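Local coordinates for protein translation elongation factor 1A (Methanosarcina mazei, PDB 3WND) that probably acts as a translation elongation factor of the SelB/EF-Tu/aIF2γ kind, binding guanine nucleotide and, in its GTP-bound form, cysteinyl-tRNA(Cys), at residues K171-I174 / N175-A178; L133-K136 / L137-I140. All coordinates share one frame; numbering follows the deposited sequence.

Contacts 1 and 2 are both local, each between successive turns of its own helix, and both helices pack against the mixed beta-sheet that carries the nucleotide site of the G domain. Contact 2 comes first along the chain, at the C-terminal end of helix 127-140; strand 150-153 follows, and contact 1 lies toward the start of helix 167-187. Their centres are 22 Å apart and their nearest atoms about 12 Å, so they do not touch. Strand 115-119 receives side chains from both, I174 and R173 at one of its residues, L133 and L137 at another. The pair illustrates how amphipathic helices combine an apolar face on the sheet with polar bonds along their flanks and outer sides.

Contact 1: K171-I174 / N175-A178; sequences KARI and NEVA
K171 O accepts two hydrogen bonds from N175, one from the backbone and one from the side chain, and the two donors reach it from opposite faces of the carbonyl plane. The backbone N175 N lies 2.9 Å from K171 O in the normal helical bond, whereas the amide N175 ND2 comes from above that plane, 3.0 Å from K171 O, on a bent path of 139° at the hydrogen. The asparagine reaches back because its CG stands beside its own backbone N (chi1 -84°). The other end of the amide, OD1, is held by R60, and the two bonds together restrain the rotation of the amide. One residue further on, E176 N takes A172 O in the next bond of the helix.

This part of helix 167-187 lies on the sheet of the G domain: I174 is buried against V24, M62, F64 and I116, and A178 meets A22. On another side of the helix, R173 and E176 form an i to i+3 salt bridge, R173 NH1 to E176 OE1 at 2.9 Å. The oxygen lies at the edge of the guanidinium, in its plane, while the carboxylate plane is turned 86° from it. With CG anti to the backbone N and a bend at chi2, the arginine runs forward along the helix and passes V177, whose CG2 sits over one face of the guanidinium, 3.5 Å from R173 NE. Shortening R173 to an alanine is likely to leave the E176 carboxylate without this charged mate and take away the flat group lying over V177 CG2. A weak, long ion pair with E150 gives the arginine a second acidic neighbour.

Contact 2: L133-K136 / L137-I140; sequences LKAK and LKVI
Helix 127-140 is the connecting helix of a beta-alpha-beta unit, lying between strands 115-119 and 150-153 of the G domain, and its last two turns supply this contact. L133 and L137, one turn apart, make its apolar side. The isobutyl groups meet at an oblique angle, L137 CD1 lying 4.0 Å from L133 CG; CG of L133 is anti to its backbone N, and L137 CD1 leans back toward it from the following turn. Both leucines rest on L119 of strand 115-119 and on L96, so the pair joins the helix to the sheet and to a neighbouring loop.

The backbone of the same turns is tied by L137 N to L133 O at 2.9 Å and by K138 N to K134 O at 3.0 Å. Toward the C-terminus the pattern slackens: V139 N stands 3.3 Å from A135 O in a weak bond. L137 O accepts a hydrogen bond from the hydroxyl of T141, just past the last turn.

On the outer side, K138 NZ adds a second donor to A135 O, beside the weak bond from V139 N. The lysine chain is exposed and its chi1 of 136° is far from any staggered position, so its placement is less sure. As modelled, it folds back over the preceding turn, where K138 CE lies 3.7 Å from A135 CA. The bond from K138 NZ to A135 O is short, 2.6 Å, and approaches well off the C=O direction, with an angle of 117° at the oxygen.

Contact 1: K171-I174 / N175-A178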
loop_
_atom_site.group_PDB
_atom_site.type_symbol
_atom_site.label_atom_id
_atom_site.label_comp_id
_atom_site.label_asym_id
_atom_site.label_seq_id
_atom_site.Cartn_x
_atom_site.Cartn_y
_atom_site.Cartn_z
ATOM N N LYS A 171 16.564 8.720 -6.012
ATOM C CA LYS A 171 16.002 8.161 -7.207
ATOM C C LYS A 171 16.799 6.938 -7.636
ATOM O O LYS A 171 16.222 5.961 -8.172
ATOM C CB LYS A 171 16.022 9.191 -8.333
ATOM C CG LYS A 171 14.933 10.284 -8.167
ATOM C CD LYS A 171 15.144 11.272 -9.331
ATOM C CE LYS A 171 14.253 12.414 -9.278
ATOM N NZ LYS A 171 14.387 13.089 -10.626
ATOM N N ALA A 172 18.125 6.994 -7.471
ATOM C CA ALA A 172 18.951 5.880 -7.865
ATOM C C ALA A 172 18.675 4.677 -7.002
ATOM O O ALA A 172 18.571 3.562 -7.521
ATOM C CB ALA A 172 20.431 6.308 -7.700
ATOM N N ARG A 173 18.498 4.902 -5.673
ATOM C CA ARG A 173 18.106 3.761 -4.804
ATOM C C ARG A 173 16.691 3.209 -5.159
ATOM O O ARG A 173 16.457 2.010 -5.109
ATOM C CB ARG A 173 18.183 4.224 -3.319
ATOM C CG ARG A 173 17.791 3.127 -2.351
ATOM C CD ARG A 173 18.624 1.880 -2.589
ATOM N NE ARG A 173 18.295 0.820 -1.658
ATOM C CZ ARG A 173 18.757 -0.416 -1.837
ATOM N NH1 ARG A 173 19.532 -0.655 -2.914
ATOM N NH2 ARG A 173 18.437 -1.393 -0.977
ATOM N N ILE A 174 15.748 4.075 -5.433
ATOM C CA ILE A 174 14.345 3.601 -5.856
ATOM C C ILE A 174 14.531 2.728 -7.108
ATOM O O ILE A 174 13.967 1.669 -7.194
ATOM C CB ILE A 174 13.456 4.781 -6.212
ATOM C CG1 ILE A 174 13.119 5.494 -4.861
ATOM C CG2 ILE A 174 12.150 4.350 -6.915
ATOM C CD1 ILE A 174 12.407 6.803 -5.086
ATOM N N ASN A 175 15.348 3.164 -8.074
ATOM C CA ASN A 175 15.501 2.308 -9.275
ATOM C C ASN A 175 16.200 0.964 -8.966
ATOM O O ASN A 175 15.840 -0.040 -9.586
ATOM C CB ASN A 175 16.288 3.077 -10.369
ATOM C CG ASN A 175 15.323 3.988 -11.191
ATOM O OD1 ASN A 175 14.507 3.498 -12.032
ATOM N ND2 ASN A 175 15.407 5.288 -10.990
ATOM N N GLU A 176 17.226 0.954 -8.094
ATOM C CA GLU A 176 17.855 -0.302 -7.683
ATOM C C GLU A 176 16.815 -1.246 -7.051
ATOM O O GLU A 176 16.769 -2.455 -7.409
ATOM C CB GLU A 176 19.033 -0.105 -6.702
ATOM C CG GLU A 176 20.230 0.513 -7.327
ATOM C CD GLU A 176 21.272 0.862 -6.238
ATOM O OE1 GLU A 176 20.974 0.673 -4.994
ATOM O OE2 GLU A 176 22.368 1.342 -6.628
ATOM N N VAL A 177 16.019 -0.744 -6.119
ATOM C CA VAL A 177 15.016 -1.576 -5.441
ATOM C C VAL A 177 13.991 -1.996 -6.477
ATOM O O VAL A 177 13.497 -3.172 -6.487
ATOM C CB VAL A 177 14.355 -0.828 -4.223
ATOM C CG1 VAL A 177 13.318 -1.692 -3.586
ATOM C CG2 VAL A 177 15.370 -0.481 -3.102
ATOM N N ALA A 178 13.616 -1.059 -7.363
ATOM C CA ALA A 178 12.643 -1.418 -8.381
ATOM C C ALA A 178 13.085 -2.623 -9.222
ATOM O O ALA A 178 12.230 -3.423 -9.643
ATOM C CB ALA A 178 12.301 -0.256 -9.264
#

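Contact 2: L133-K136 / L137-I140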
loop_
_atom_site.group_PDB
_atom_site.type_symbol
_atom_site.label_atom_id
_atom_site.label_comp_id
_atom_site.label_asym_id
_atom_site.label_seq_id
_atom_site.Cartn_x
_atom_site.Cartn_y
_atom_site.Cartn_z
ATOM N N LEU A 133 20.732 11.423 13.969
ATOM C CA LEU A 133 19.408 10.867 13.673
ATOM C C LEU A 133 19.578 9.523 12.923
ATOM O O LEU A 133 18.810 8.595 13.206
ATOM C CB LEU A 133 18.593 11.880 12.816
ATOM C CG LEU A 133 17.191 11.519 12.363
ATOM C CD1 LEU A 133 16.313 11.119 13.532
ATOM C CD2 LEU A 133 16.577 12.642 11.507
ATOM N N LYS A 134 20.528 9.400 11.954
ATOM C CA LYS A 134 20.765 8.055 11.323
ATOM C C LYS A 134 21.101 6.987 12.352
ATOM O O LYS A 134 20.548 5.889 12.286
ATOM C CB LYS A 134 21.881 8.062 10.280
ATOM C CG LYS A 134 21.493 8.869 9.058
ATOM C CD LYS A 134 22.496 8.844 8.011
ATOM C CE LYS A 134 22.057 9.456 6.705
ATOM N NZ LYS A 134 23.252 9.460 5.758
ATOM N N ALA A 135 21.957 7.333 13.329
ATOM C CA ALA A 135 22.319 6.387 14.401
ATOM C C ALA A 135 21.105 5.962 15.195
ATOM O O ALA A 135 20.869 4.760 15.559
ATOM C CB ALA A 135 23.357 7.013 15.375
ATOM N N LYS A 136 20.339 6.942 15.551
ATOM C CA LYS A 136 19.125 6.686 16.280
ATOM C C LYS A 136 18.270 5.684 15.492
ATOM O O LYS A 136 17.834 4.653 16.062
ATOM C CB LYS A 136 18.364 7.957 16.563
ATOM C CG LYS A 136 18.992 8.845 17.670
ATOM C CD LYS A 136 17.888 9.727 18.246
ATOM C CE LYS A 136 18.380 11.155 18.441
ATOM N NZ LYS A 136 18.768 11.513 19.810
ATOM N N LEU A 137 18.045 5.953 14.206
ATOM C CA LEU A 137 17.131 5.119 13.487
ATOM C C LEU A 137 17.654 3.707 13.338
ATOM O O LEU A 137 16.841 2.753 13.308
ATOM C CB LEU A 137 16.788 5.761 12.085
ATOM C CG LEU A 137 15.926 6.990 12.240
ATOM C CD1 LEU A 137 16.055 7.906 11.013
ATOM C CD2 LEU A 137 14.465 6.526 12.373
ATOM N N LYS A 138 18.971 3.541 13.210
ATOM C CA LYS A 138 19.540 2.201 13.183
ATOM C C LYS A 138 18.983 1.478 14.442
ATOM O O LYS A 138 18.592 0.321 14.334
ATOM C CB LYS A 138 21.073 2.206 13.032
ATOM C CG LYS A 138 21.882 1.259 13.919
ATOM C CD LYS A 138 23.362 1.685 14.256
ATOM C CE LYS A 138 23.674 3.024 15.013
ATOM N NZ LYS A 138 22.906 3.361 16.343
ATOM N N VAL A 139 18.784 2.171 15.581
ATOM C CA VAL A 139 18.246 1.531 16.787
ATOM C C VAL A 139 16.757 1.170 16.822
ATOM O O VAL A 139 16.307 0.043 17.234
ATOM C CB VAL A 139 18.635 2.396 18.081
ATOM C CG1 VAL A 139 17.645 2.252 19.257
ATOM C CG2 VAL A 139 20.079 2.182 18.473
ATOM N N ILE A 140 15.967 2.119 16.462
ATOM C CA ILE A 140 14.534 2.044 16.555
ATOM C C ILE A 140 14.105 0.957 15.568
ATOM O O ILE A 140 13.028 0.338 15.762
ATOM C CB ILE A 140 14.014 3.433 16.098
ATOM C CG1 ILE A 140 14.396 4.463 17.220
ATOM C CG2 ILE A 140 12.513 3.367 15.829
ATOM C CD1 ILE A 140 15.602 5.302 16.883
#